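Local coordinates for macrophage migration inhibitory factor-like protein (Leishmania major, PDB 3FWT) that belongs to the macrophage migration inhibitory factor family, small alpha/beta proteins whose three subunits assemble with their beta-sheets joined across the interfaces, at residues P22-I27 with V81-W86; S29-D34 with S64-I69; N39-Y44 with V59-S64; G45-E50 with K95-R100; S74-A79 with A113-V118. All coordinates share one frame; numbering follows the deposited sequence.

Contact 1. Residues P22-I27 with V81-W86; sequences PFLQTI and VRVESW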
# COMPACT_ATOMS: atom_id res chain seq x y z
N PRO A 22 5.49 1.71 -14.13
CA PRO A 22 5.35 0.65 -13.13
C PRO A 22 6.06 1.02 -11.80
O PRO A 22 7.13 1.68 -11.83
CB PRO A 22 5.97 -0.56 -13.84
CG PRO A 22 6.90 0.06 -14.86
CD PRO A 22 6.15 1.22 -15.35
N PHE A 23 5.37 0.73 -10.68
CA PHE A 23 5.88 0.93 -9.28
C PHE A 23 5.78 -0.43 -8.56
O PHE A 23 4.81 -1.13 -8.76
CB PHE A 23 5.09 2.03 -8.53
CG PHE A 23 5.37 2.08 -7.00
CD1 PHE A 23 6.49 2.71 -6.54
CD2 PHE A 23 4.53 1.48 -6.08
CE1 PHE A 23 6.78 2.80 -5.16
CE2 PHE A 23 4.84 1.51 -4.69
CZ PHE A 23 5.91 2.18 -4.24
N LEU A 24 6.83 -0.86 -7.86
CA LEU A 24 6.74 -2.04 -7.04
C LEU A 24 7.10 -1.68 -5.62
O LEU A 24 8.21 -1.10 -5.38
CB LEU A 24 7.70 -3.14 -7.51
CG LEU A 24 7.31 -3.80 -8.89
CD1 LEU A 24 7.88 -2.86 -9.97
CD2 LEU A 24 8.00 -5.25 -8.90
N GLN A 25 6.20 -2.05 -4.71
CA GLN A 25 6.55 -2.08 -3.28
C GLN A 25 6.76 -3.50 -2.73
O GLN A 25 5.88 -4.33 -2.77
CB GLN A 25 5.45 -1.39 -2.40
CG GLN A 25 5.94 -1.34 -0.90
CD GLN A 25 4.99 -0.69 0.13
OE1 GLN A 25 3.84 -0.42 -0.14
NE2 GLN A 25 5.57 -0.29 1.25
N THR A 26 7.94 -3.73 -2.18
CA THR A 26 8.32 -5.01 -1.68
C THR A 26 8.31 -4.83 -0.17
O THR A 26 9.09 -4.04 0.33
CB THR A 26 9.75 -5.40 -2.13
OG1 THR A 26 9.78 -5.63 -3.55
CG2 THR A 26 10.22 -6.68 -1.43
N ILE A 27 7.50 -5.62 0.51
CA ILE A 27 7.39 -5.69 1.99
C ILE A 27 7.91 -7.09 2.41
O ILE A 27 7.33 -8.12 2.02
CB ILE A 27 5.97 -5.45 2.46
CG1 ILE A 27 5.38 -4.21 1.78
CG2 ILE A 27 5.85 -5.46 4.05
CD1 ILE A 27 3.94 -3.84 2.31
N VAL A 81 4.51 -8.40 -2.45
CA VAL A 81 4.89 -7.35 -3.42
C VAL A 81 3.68 -6.76 -4.08
O VAL A 81 2.80 -7.55 -4.54
CB VAL A 81 5.78 -7.99 -4.50
CG1 VAL A 81 6.13 -6.94 -5.58
CG2 VAL A 81 7.06 -8.63 -3.79
N ARG A 82 3.56 -5.41 -4.11
CA ARG A 82 2.41 -4.78 -4.73
C ARG A 82 2.93 -4.13 -6.03
O ARG A 82 3.85 -3.30 -5.99
CB ARG A 82 1.82 -3.69 -3.83
CG ARG A 82 0.49 -3.10 -4.38
CD ARG A 82 -0.17 -2.18 -3.40
NE ARG A 82 0.47 -0.84 -3.36
CZ ARG A 82 1.36 -0.43 -2.43
NH1 ARG A 82 1.69 -1.22 -1.41
NH2 ARG A 82 1.90 0.79 -2.48
N VAL A 83 2.37 -4.51 -7.18
CA VAL A 83 2.83 -3.97 -8.46
C VAL A 83 1.73 -3.05 -8.93
O VAL A 83 0.57 -3.47 -9.01
CB VAL A 83 3.00 -5.07 -9.51
CG1 VAL A 83 3.65 -4.52 -10.86
CG2 VAL A 83 3.81 -6.27 -8.92
N GLU A 84 2.10 -1.84 -9.31
CA GLU A 84 1.13 -0.84 -9.74
C GLU A 84 1.57 -0.24 -11.06
O GLU A 84 2.75 -0.20 -11.38
CB GLU A 84 1.07 0.29 -8.72
CG GLU A 84 0.58 -0.26 -7.36
CD GLU A 84 0.62 0.80 -6.30
OE1 GLU A 84 0.82 0.46 -5.11
OE2 GLU A 84 0.49 1.97 -6.65
N SER A 85 0.61 0.21 -11.85
CA SER A 85 1.03 0.82 -13.10
C SER A 85 -0.19 1.54 -13.70
O SER A 85 -1.30 1.29 -13.28
CB SER A 85 1.60 -0.24 -14.06
OG SER A 85 0.63 -1.23 -14.30
N TRP A 86 0.05 2.48 -14.60
CA TRP A 86 -1.02 3.15 -15.33
C TRP A 86 -1.67 2.23 -16.33
O TRP A 86 -0.99 1.42 -16.99
CB TRP A 86 -0.47 4.38 -16.08
CG TRP A 86 -1.55 5.13 -16.84
CD1 TRP A 86 -2.36 6.14 -16.36
CD2 TRP A 86 -1.92 4.94 -18.23
NE1 TRP A 86 -3.20 6.57 -17.35
CE2 TRP A 86 -2.97 5.85 -18.50
CE3 TRP A 86 -1.49 4.06 -19.24
CZ2 TRP A 86 -3.58 5.94 -19.76
CZ3 TRP A 86 -2.11 4.14 -20.52
CH2 TRP A 86 -3.14 5.07 -20.75
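Gln25 and Arg82 supply the polar side-chain link in an antiparallel pairing of strand 22-27 with strand 81-85. Phe23-Glu84 and Gln25-Arg82 are hydrogen-bonded pairs, each closed by two backbone bonds, while Leu24-Val83 and Thr26-Val81 are non-hydrogen-bonded pairs. Gln25 leaves its strand with CG anti to the backbone N (chi1 -175°) and remains extended to the amide. Its CB already lies 3.9 Å from Arg82 NH1. Further out, CD comes to 3.7 Å from Arg82 NH1, and OE1 accepts a short 2.6 Å bond from that same NH1. OE1 lies in the guanidinium plane at its edge, although the amide itself stands almost perpendicular to that plane, at 86°. Arg82 NH2 adds a weak bond to Gln25 OE1, and the other amide branch, NE2, is hydrogen-bonded to Ser64 OG. Beside this pair, Phe23 turns the rim of its ring to the arginine, CE2 to Arg82 NH2 3.7 Å. The Glu84 side chain runs alongside the ring, pointing the same way. Tyr80 of the second subunit stacks on Phe23, and its OH is hydrogen-bonded to Glu84 OE2. The other face of the sheet is apolar here: Leu24 CD2 meets Val81 CG1 at 4.2 Å, and this side is turned to helix 34-52. Arginines from the three subunits approach one another where Arg82 is buried, so Gln25 OE1 and the nearby Glu84 carboxylate, whose exact spacing from Arg82 is uncertain in the model, probably help to offset their gathered positive charge.

Contact 2. Residues S29-D34 with S64-I69; sequences SVSLDD and SDKTPI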
# COMPACT_ATOMS: atom_id res chain seq x y z
N SER A 29 9.77 -9.43 5.82
CA SER A 29 10.04 -9.51 7.26
C SER A 29 11.53 -9.66 7.60
O SER A 29 11.91 -9.39 8.74
CB SER A 29 9.28 -10.65 7.88
OG SER A 29 9.49 -11.82 7.12
N VAL A 30 12.36 -10.00 6.62
CA VAL A 30 13.82 -10.00 6.78
C VAL A 30 14.46 -8.61 6.61
O VAL A 30 13.84 -7.67 6.15
CB VAL A 30 14.48 -10.90 5.71
CG1 VAL A 30 13.81 -12.23 5.61
CG2 VAL A 30 14.41 -10.24 4.30
N SER A 31 15.73 -8.49 6.98
CA SER A 31 16.45 -7.26 6.82
C SER A 31 17.11 -7.27 5.45
O SER A 31 17.56 -8.33 5.00
CB SER A 31 17.49 -7.17 7.94
OG SER A 31 18.37 -6.09 7.76
N LEU A 32 17.14 -6.16 4.74
CA LEU A 32 17.75 -6.17 3.41
C LEU A 32 18.93 -5.23 3.55
O LEU A 32 18.91 -4.35 4.42
CB LEU A 32 16.79 -5.59 2.36
CG LEU A 32 15.56 -6.39 2.09
CD1 LEU A 32 14.63 -5.53 1.14
CD2 LEU A 32 15.98 -7.66 1.49
N ASP A 33 19.98 -5.41 2.78
CA ASP A 33 21.03 -4.39 2.80
C ASP A 33 21.06 -3.70 1.48
O ASP A 33 20.24 -3.97 0.59
CB ASP A 33 22.40 -4.97 3.12
CG ASP A 33 22.81 -6.11 2.15
OD1 ASP A 33 22.26 -6.18 1.00
OD2 ASP A 33 23.66 -6.92 2.55
N ASP A 34 21.98 -2.77 1.33
CA ASP A 34 22.07 -2.11 0.03
C ASP A 34 22.33 -2.99 -1.24
O ASP A 34 21.80 -2.64 -2.31
CB ASP A 34 23.09 -1.02 0.08
CG ASP A 34 22.53 0.30 0.65
OD1 ASP A 34 23.32 1.25 0.79
OD2 ASP A 34 21.34 0.32 1.03
N SER A 64 10.31 -1.98 1.83
CA SER A 64 10.02 -1.92 3.27
C SER A 64 10.48 -3.21 3.92
O SER A 64 9.70 -4.15 3.99
CB SER A 64 8.53 -1.74 3.45
OG SER A 64 8.09 -0.60 2.68
N ASP A 65 11.68 -3.22 4.50
CA ASP A 65 12.22 -4.46 5.13
C ASP A 65 11.90 -4.50 6.62
O ASP A 65 11.21 -3.59 7.13
CB ASP A 65 13.74 -4.62 4.85
CG ASP A 65 14.63 -3.67 5.66
OD1 ASP A 65 14.08 -2.68 6.19
OD2 ASP A 65 15.85 -3.94 5.75
N LYS A 66 12.28 -5.58 7.30
CA LYS A 66 12.01 -5.69 8.72
C LYS A 66 10.54 -5.49 9.08
O LYS A 66 10.23 -4.98 10.16
CB LYS A 66 12.89 -4.68 9.49
CG LYS A 66 14.37 -4.96 9.31
CD LYS A 66 15.08 -4.16 10.37
CE LYS A 66 15.43 -2.82 9.83
NZ LYS A 66 16.45 -3.20 8.84
N THR A 67 9.62 -5.85 8.19
CA THR A 67 8.18 -5.59 8.49
C THR A 67 7.63 -6.96 8.88
O THR A 67 7.63 -7.89 8.06
CB THR A 67 7.50 -5.07 7.25
OG1 THR A 67 8.13 -3.79 6.92
CG2 THR A 67 5.96 -4.82 7.48
N PRO A 68 7.23 -7.14 10.15
CA PRO A 68 6.73 -8.48 10.45
C PRO A 68 5.53 -8.91 9.59
O PRO A 68 4.66 -8.13 9.30
CB PRO A 68 6.35 -8.39 11.95
CG PRO A 68 7.29 -7.33 12.45
CD PRO A 68 7.34 -6.30 11.35
N ILE A 69 5.52 -10.19 9.16
CA ILE A 69 4.44 -10.70 8.35
C ILE A 69 4.04 -12.04 8.95
O ILE A 69 4.88 -12.92 9.16
CB ILE A 69 4.83 -10.92 6.87
CG1 ILE A 69 5.05 -9.52 6.19
CG2 ILE A 69 3.66 -11.74 6.09
CD1 ILE A 69 5.79 -9.63 4.82
O HOH W 1 7.31 -13.21 8.06
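Residues Ser29 to Leu32 and Asp65 to Ile69 run in nearly opposite directions, 164° apart, and are joined by a backbone bond from Lys66 N to Val30 O of 2.9 Å, the donor standing above the carbonyl plane. A CA-H...O contact adds to this, Ser29 CA to Thr67 O 3.0 Å. The principal side-chain bond belongs to Asp65. Its OD2 takes the backbone N-H of Leu32 at 2.8 Å through the anti lone pair, in a nearly straight bond. With CG between the backbone N and the carbonyl carbon (chi1 75°), the carboxylate is placed to meet this N-H, while CB packs 3.8 Å from Leu32 CG as the two side chains slide past each other. Both segments follow neighbouring parallel strands of the beta-alpha-beta unit, 22-28 and 60-64, and the first of them leads into helix 34-52, where Asp33 is the N-cap and its OD1 receives Lys36 N. Lys66 NZ forms a salt bridge with Asp65 OD2 at 3.2 Å, coming from above the carboxylate plane, so a single oxygen accepts from both donors. The bends near the end of the lysine chain bring its amine back over Asp65, next to Ser31. At the other end a water bridges Ser29 OG, 2.8 Å away, and Ile69 O. Ser29 OG is also hydrogen-bonded to Ala78 N, and Ile69 pairs in an antiparallel ladder with a strand of the third subunit.

Contact 3. Residues N39-Y44 with V59-S64; sequences NLSAAY and VMTAFS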
# COMPACT_ATOMS: atom_id res chain seq x y z
N ASN A 39 20.22 -5.41 -6.14
CA ASN A 39 19.99 -6.59 -6.95
C ASN A 39 18.52 -6.80 -7.25
O ASN A 39 18.12 -7.10 -8.39
CB ASN A 39 20.57 -7.83 -6.24
CG ASN A 39 22.09 -7.78 -6.08
OD1 ASN A 39 22.76 -7.14 -6.87
ND2 ASN A 39 22.64 -8.51 -5.11
N LEU A 40 17.67 -6.62 -6.24
CA LEU A 40 16.24 -6.65 -6.49
C LEU A 40 15.78 -5.58 -7.50
O LEU A 40 14.99 -5.89 -8.38
CB LEU A 40 15.43 -6.56 -5.17
CG LEU A 40 15.50 -7.84 -4.33
CD1 LEU A 40 14.80 -7.60 -2.96
CD2 LEU A 40 14.82 -8.97 -5.10
N SER A 41 16.17 -4.31 -7.30
CA SER A 41 15.81 -3.25 -8.28
C SER A 41 16.24 -3.62 -9.73
O SER A 41 15.45 -3.51 -10.71
CB SER A 41 16.42 -1.90 -7.81
OG SER A 41 15.63 -1.51 -6.66
N ALA A 42 17.45 -4.13 -9.85
CA ALA A 42 17.95 -4.64 -11.19
C ALA A 42 17.05 -5.69 -11.75
O ALA A 42 16.67 -5.61 -12.91
CB ALA A 42 19.33 -5.23 -11.04
N ALA A 43 16.70 -6.70 -10.94
CA ALA A 43 15.82 -7.77 -11.41
C ALA A 43 14.43 -7.34 -11.78
O ALA A 43 13.99 -7.64 -12.90
CB ALA A 43 15.81 -8.99 -10.39
N TYR A 44 13.74 -6.60 -10.88
CA TYR A 44 12.49 -5.99 -11.21
C TYR A 44 12.51 -5.19 -12.52
O TYR A 44 11.53 -5.18 -13.22
CB TYR A 44 12.06 -5.04 -10.08
CG TYR A 44 11.78 -5.80 -8.75
CD1 TYR A 44 11.58 -7.17 -8.71
CD2 TYR A 44 11.61 -5.07 -7.57
CE1 TYR A 44 11.29 -7.84 -7.47
CE2 TYR A 44 11.32 -5.65 -6.40
CZ TYR A 44 11.18 -7.05 -6.31
OH TYR A 44 10.85 -7.59 -5.07
N VAL A 59 11.28 2.45 -13.84
CA VAL A 59 10.55 1.61 -12.87
C VAL A 59 10.87 2.09 -11.49
O VAL A 59 12.06 2.26 -11.15
CB VAL A 59 11.01 0.11 -13.00
CG1 VAL A 59 10.37 -0.75 -11.86
CG2 VAL A 59 10.69 -0.46 -14.42
N MET A 60 9.87 2.32 -10.64
CA MET A 60 10.19 2.79 -9.30
C MET A 60 10.06 1.64 -8.32
O MET A 60 9.07 0.93 -8.32
CB MET A 60 9.25 3.95 -8.89
CG MET A 60 9.59 4.52 -7.46
SD MET A 60 8.55 5.88 -6.93
CE MET A 60 9.45 7.20 -7.88
N THR A 61 11.00 1.50 -7.39
CA THR A 61 11.05 0.30 -6.61
C THR A 61 11.31 0.68 -5.15
O THR A 61 12.32 1.28 -4.88
CB THR A 61 12.14 -0.53 -7.40
OG1 THR A 61 11.58 -1.57 -8.26
CG2 THR A 61 13.50 -0.59 -6.90
N ALA A 62 10.31 0.45 -4.26
CA ALA A 62 10.39 0.80 -2.83
C ALA A 62 10.55 -0.48 -1.99
O ALA A 62 9.94 -1.44 -2.33
CB ALA A 62 9.10 1.57 -2.32
N PHE A 63 11.38 -0.47 -0.94
CA PHE A 63 11.68 -1.64 -0.10
C PHE A 63 11.36 -1.34 1.34
O PHE A 63 12.09 -0.53 1.99
CB PHE A 63 13.14 -2.11 -0.25
CG PHE A 63 13.48 -2.48 -1.67
CD1 PHE A 63 13.98 -1.52 -2.53
CD2 PHE A 63 13.17 -3.74 -2.14
CE1 PHE A 63 14.22 -1.82 -3.86
CE2 PHE A 63 13.45 -4.11 -3.43
CZ PHE A 63 13.97 -3.12 -4.32
N SER A 64 10.31 -1.98 1.83
CA SER A 64 10.02 -1.92 3.27
C SER A 64 10.48 -3.21 3.92
O SER A 64 9.70 -4.15 3.99
CB SER A 64 8.53 -1.74 3.45
OG SER A 64 8.09 -0.60 2.68
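Leu40 begins the contact from helix 39-44, laying its CB 3.6 Å from Phe63 CE2 and its CD1 3.8 Å from the same ring carbon. The helix runs at 144° to strand 60-64, and Leu40, Ser41 and Tyr44 meet the two strand residues Thr61 and Phe63. One step on, Ser41 reaches towards the edge of the Phe63 ring. Its hydroxyl is modelled too close to Thr61 for the detail of that approach to be trusted, and it makes a weak hydrogen bond to Arg37 O in the preceding turn. A turn further along the helix, Tyr44 brings its ring to the hydroxyl of Thr61. Its CG is anti to the carbonyl carbon, and the small second torsion (chi2 -17°) swings the ring so that Leu40 O lies 3.2 Å above one face, offset toward the rim. The edge is met by Thr61 OG1, which lies in the ring plane 3.6 Å from Tyr44 CD2. Tyr44 CE2 then passes Phe63 CE2 at 4.0 Å, the two side chains sliding by in opposite directions. Beyond the ring, Tyr44 OH is hydrogen-bonded to Thr26 OG1 on the adjacent strand 22-28. Helix and strand belong to one beta-alpha-beta unit, strand 22-28, helix 34-52 and strand 60-64, and on the strand's outer side Thr61 and Ala62 continue the sheet into the second subunit. No hydrogen bond joins the two segments, so cohesion between them comes from buried hydrocarbon and ring contacts, while the polar end of Tyr44 is satisfied on the neighbouring strand.

Contact 4. Residues G45-E50 with K95-R100; sequences GMICRE and KMMTPR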
# COMPACT_ATOMS: atom_id res chain seq x y z
N GLY A 45 13.59 -4.47 -12.78
CA GLY A 45 13.68 -3.58 -13.96
C GLY A 45 13.64 -4.43 -15.21
O GLY A 45 12.95 -4.11 -16.12
N MET A 46 14.41 -5.52 -15.23
CA MET A 46 14.40 -6.45 -16.34
C MET A 46 13.05 -7.07 -16.54
O MET A 46 12.54 -7.13 -17.65
CB MET A 46 15.32 -7.62 -16.03
CG MET A 46 16.71 -7.58 -16.56
SD MET A 46 17.23 -9.31 -16.94
CE MET A 46 17.09 -10.13 -15.32
N ILE A 47 12.49 -7.63 -15.48
CA ILE A 47 11.19 -8.23 -15.54
C ILE A 47 10.15 -7.27 -16.10
O ILE A 47 9.32 -7.69 -16.91
CB ILE A 47 10.75 -8.70 -14.14
CG1 ILE A 47 11.75 -9.80 -13.65
CG2 ILE A 47 9.31 -9.15 -14.19
CD1 ILE A 47 11.79 -10.09 -12.08
N CYS A 48 10.17 -6.02 -15.64
CA CYS A 48 9.26 -5.02 -16.17
C CYS A 48 9.52 -4.71 -17.65
O CYS A 48 8.59 -4.69 -18.45
CB CYS A 48 9.33 -3.76 -15.35
SG CYS A 48 8.50 -4.01 -13.75
N ARG A 49 10.79 -4.48 -18.01
CA ARG A 49 11.08 -4.22 -19.40
C ARG A 49 10.68 -5.35 -20.32
O ARG A 49 10.02 -5.09 -21.33
CB ARG A 49 12.53 -3.82 -19.62
CG ARG A 49 12.67 -2.37 -19.22
CD ARG A 49 14.08 -1.96 -18.97
NE ARG A 49 14.10 -0.76 -18.14
CZ ARG A 49 14.69 -0.69 -16.94
NH1 ARG A 49 15.34 -1.73 -16.44
NH2 ARG A 49 14.66 0.45 -16.27
N GLU A 50 11.07 -6.58 -19.99
CA GLU A 50 10.76 -7.72 -20.85
C GLU A 50 9.28 -8.14 -20.84
O GLU A 50 8.72 -8.48 -21.91
CB GLU A 50 11.69 -8.91 -20.55
CG GLU A 50 13.15 -8.54 -20.52
CD GLU A 50 14.10 -9.66 -20.02
OE1 GLU A 50 13.60 -10.65 -19.44
OE2 GLU A 50 15.35 -9.52 -20.19
N LYS A 95 0.90 -13.01 -15.22
CA LYS A 95 1.20 -14.45 -15.14
C LYS A 95 2.66 -14.69 -15.38
O LYS A 95 3.19 -15.61 -14.83
CB LYS A 95 0.47 -15.21 -16.27
CG LYS A 95 -0.84 -15.83 -15.89
CD LYS A 95 -0.74 -17.39 -16.01
CE LYS A 95 -0.32 -18.08 -14.66
NZ LYS A 95 0.15 -19.51 -14.74
N MET A 96 3.26 -13.92 -16.29
CA MET A 96 4.67 -14.09 -16.62
C MET A 96 5.60 -13.45 -15.57
O MET A 96 6.74 -13.92 -15.32
CB MET A 96 5.00 -13.54 -18.01
CG MET A 96 4.35 -14.23 -19.20
SD MET A 96 4.84 -15.98 -19.34
CE MET A 96 3.27 -16.57 -18.82
N MET A 97 5.08 -12.43 -14.90
CA MET A 97 5.92 -11.64 -14.02
C MET A 97 6.09 -12.34 -12.67
O MET A 97 7.14 -12.33 -12.09
CB MET A 97 5.28 -10.27 -13.84
CG MET A 97 5.37 -9.40 -15.11
SD MET A 97 4.57 -7.82 -14.93
CE MET A 97 5.81 -6.94 -13.92
N THR A 98 5.02 -12.89 -12.14
CA THR A 98 5.05 -13.44 -10.78
C THR A 98 6.19 -14.43 -10.53
O THR A 98 6.94 -14.30 -9.55
CB THR A 98 3.69 -14.04 -10.51
OG1 THR A 98 2.74 -12.98 -10.40
CG2 THR A 98 3.66 -14.93 -9.26
N PRO A 99 6.35 -15.43 -11.42
CA PRO A 99 7.39 -16.38 -11.11
C PRO A 99 8.78 -15.73 -11.12
O PRO A 99 9.65 -16.17 -10.37
CB PRO A 99 7.23 -17.48 -12.20
CG PRO A 99 6.12 -17.02 -13.11
CD PRO A 99 5.38 -15.90 -12.42
N ARG A 100 8.99 -14.70 -11.93
CA ARG A 100 10.28 -13.98 -11.93
C ARG A 100 10.48 -13.14 -10.67
O ARG A 100 11.54 -13.23 -10.07
CB ARG A 100 10.47 -13.17 -13.21
CG ARG A 100 10.34 -14.11 -14.46
CD ARG A 100 10.48 -13.37 -15.73
NE ARG A 100 11.81 -12.79 -15.81
CZ ARG A 100 12.25 -12.01 -16.79
NH1 ARG A 100 11.47 -11.73 -17.82
NH2 ARG A 100 13.47 -11.51 -16.72
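Arg100 and Glu50 cross at about a right angle, and the guanidinium takes the carboxylate end-on with NH1 and NH2 both directed to one oxygen. Arg100 NH1 and NH2 each lie 2.9 Å from Glu50 OE1, which stays close to the guanidinium plane. The two donors reach that oxygen differently: NH1 comes in on its anti side near the carboxylate plane, NH2 from well above it. Guanidinium and carboxylate are turned 39° against each other. Ile47 lies over one face of the guanidinium, with CG1 3.5 Å above its plane and offset toward the rim, and its CD1 presses against Arg100 CB at 3.5 Å. These residues join helix 34-52 to helix 92-109, the antiparallel pair that covers one face of the sheet in the MIF fold; the short segments run at 165°. Deeper in, towards the sheet, Ile47 crosses Met97 with CG2 4.1 Å from Met97 CG. The methionine is bent at its last torsion (chi3 76°), which brings CE to 4.0 Å from Cys48 SG. At the outer end Arg100 NH1 also forms a salt bridge with Glu51 OE1, so two successive acidic residues of the first helix share this arginine.

Contact 5. Residues S74-A79 with A113-V118; sequences STAPAA and AERIYV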
# COMPACT_ATOMS: atom_id res chain seq x y z
N SER A 74 2.69 -18.81 10.93
CA SER A 74 4.08 -18.73 11.16
C SER A 74 4.54 -17.28 10.88
O SER A 74 4.06 -16.69 9.95
CB SER A 74 4.78 -19.61 10.12
OG SER A 74 6.14 -19.52 10.34
N THR A 75 5.47 -16.76 11.67
CA THR A 75 6.21 -15.57 11.28
C THR A 75 7.60 -15.80 10.70
O THR A 75 8.40 -14.88 10.69
CB THR A 75 6.15 -14.53 12.42
OG1 THR A 75 6.51 -15.17 13.62
CG2 THR A 75 4.71 -14.04 12.54
N ALA A 76 7.89 -17.00 10.16
CA ALA A 76 9.14 -17.15 9.40
C ALA A 76 9.09 -16.19 8.22
O ALA A 76 7.99 -15.77 7.85
CB ALA A 76 9.32 -18.62 8.90
N PRO A 77 10.26 -15.88 7.62
CA PRO A 77 10.40 -14.88 6.57
C PRO A 77 9.34 -15.12 5.47
O PRO A 77 9.10 -16.26 5.02
CB PRO A 77 11.79 -15.15 6.02
CG PRO A 77 12.54 -15.60 7.15
CD PRO A 77 11.58 -16.39 8.05
N ALA A 78 8.63 -14.06 5.13
CA ALA A 78 7.67 -14.10 4.06
C ALA A 78 7.73 -12.72 3.34
O ALA A 78 8.36 -11.75 3.83
CB ALA A 78 6.28 -14.26 4.72
N ALA A 79 7.10 -12.63 2.17
CA ALA A 79 7.18 -11.39 1.41
C ALA A 79 5.84 -11.05 0.81
O ALA A 79 5.06 -11.95 0.47
CB ALA A 79 8.22 -11.55 0.25
N ALA A 113 9.17 -19.63 -2.28
CA ALA A 113 8.05 -19.11 -3.03
C ALA A 113 6.71 -19.34 -2.32
O ALA A 113 5.78 -18.57 -2.53
CB ALA A 113 8.02 -19.76 -4.52
N GLU A 114 6.57 -20.41 -1.52
CA GLU A 114 5.27 -20.63 -0.87
C GLU A 114 4.93 -19.58 0.21
O GLU A 114 3.80 -19.59 0.75
CB GLU A 114 5.09 -22.05 -0.29
CG GLU A 114 6.21 -22.46 0.74
CD GLU A 114 7.51 -22.99 0.06
OE1 GLU A 114 8.33 -23.67 0.75
OE2 GLU A 114 7.72 -22.74 -1.17
N ARG A 115 5.86 -18.69 0.50
CA ARG A 115 5.52 -17.57 1.44
C ARG A 115 5.69 -16.23 0.74
O ARG A 115 6.04 -15.23 1.38
CB ARG A 115 6.46 -17.65 2.66
CG ARG A 115 6.24 -19.00 3.48
CD ARG A 115 7.18 -19.08 4.68
NE ARG A 115 6.86 -18.04 5.67
CZ ARG A 115 5.77 -18.00 6.45
NH1 ARG A 115 4.93 -18.99 6.45
NH2 ARG A 115 5.57 -16.99 7.33
N ILE A 116 5.44 -16.20 -0.58
CA ILE A 116 5.57 -14.92 -1.31
C ILE A 116 4.22 -14.61 -1.96
O ILE A 116 3.67 -15.46 -2.70
CB ILE A 116 6.65 -14.97 -2.44
CG1 ILE A 116 8.05 -15.15 -1.83
CG2 ILE A 116 6.62 -13.67 -3.26
CD1 ILE A 116 9.15 -15.51 -2.95
N TYR A 117 3.63 -13.45 -1.66
CA TYR A 117 2.38 -13.02 -2.33
C TYR A 117 2.71 -11.88 -3.29
O TYR A 117 3.52 -10.96 -2.96
CB TYR A 117 1.34 -12.54 -1.31
CG TYR A 117 0.33 -13.55 -0.84
CD1 TYR A 117 0.51 -14.90 -1.06
CD2 TYR A 117 -0.78 -13.13 -0.11
CE1 TYR A 117 -0.41 -15.79 -0.65
CE2 TYR A 117 -1.73 -14.01 0.31
CZ TYR A 117 -1.53 -15.34 0.04
OH TYR A 117 -2.45 -16.21 0.44
N VAL A 118 2.19 -11.93 -4.52
CA VAL A 118 2.35 -10.78 -5.45
C VAL A 118 0.95 -10.34 -5.92
O VAL A 118 0.16 -11.21 -6.36
CB VAL A 118 3.24 -11.11 -6.64
CG1 VAL A 118 3.59 -9.80 -7.50
CG2 VAL A 118 4.54 -11.76 -6.15
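Arg115, just before strand 116-118, reaches to the loop 74-79 and gives its guanidinium to three backbone carbonyls. NH2 donates to Ala76 O at 2.8 Å and to Ser74 O at 3.0 Å, while NE donates to Pro77 O at 2.9 Å and makes a weak bond to Ala76 O. Pro77 O lies in the guanidinium plane, yet the donor stands above the plane of that carbonyl. NE and NH2 together grip the carbonyls of Ser74, Ala76 and Pro77, which probably fixes the rotation of the group. The bend at chi3 (66°) in an otherwise extended start of the chain turns the group along the loop, and Ala76 CB then lies over one of its faces. Around this first shell the loop is shaped by an ST turn, in which Ala76 N donates to Ser74 OG at 3.1 Å. Arg115 NH1 is hydrogen-bonded to Phe71 O, so all three guanidinium nitrogens have backbone carbonyl partners; the loop is held in turn by Ala78 N to Ser29 OG. Next to the arginine the main chains come together: Ala79 N donates to Arg115 O at 2.9 Å, nearly along the C=O axis, and Tyr117 N to Ala79 O at 3.0 Å. Ala79 and Ile116 are thereby paired in parallel, with their side chains together at 4.2 Å between Ala79 CB and Ile116 CG1. On the far side Tyr117 meets Trp128 of the third subunit edge-to-face and joins its strand. This is the opening of the parallel pair formed by strands 79-85 and 116-128, whose beta-alpha-beta crossover runs through helix 92-109.

How the contacts relate
From the N terminus, strand 22-28 opens contact 1, the loop at 29-34 opens contact 2, and helix 34-52 opens contacts 3 and 4. Contact 3 closes first, at strand 60-64; it is nested inside contact 2, which closes at 64-69, and both lie within the loop that contact 1 closes at 81-86. Contact 5 opens at 74-79, before contact 1 closes, and crosses it, following contacts 2 and 3 in series. Contact 4 closes at 95-100 and crosses all the others. Contact 5 closes last, at 113-118. Contacts 1 and 5 tie strands into one sheet, contact 3 fastens a helix to it, contact 4 pairs the helices and contact 2 joins the loops after strands 22-28 and 60-64.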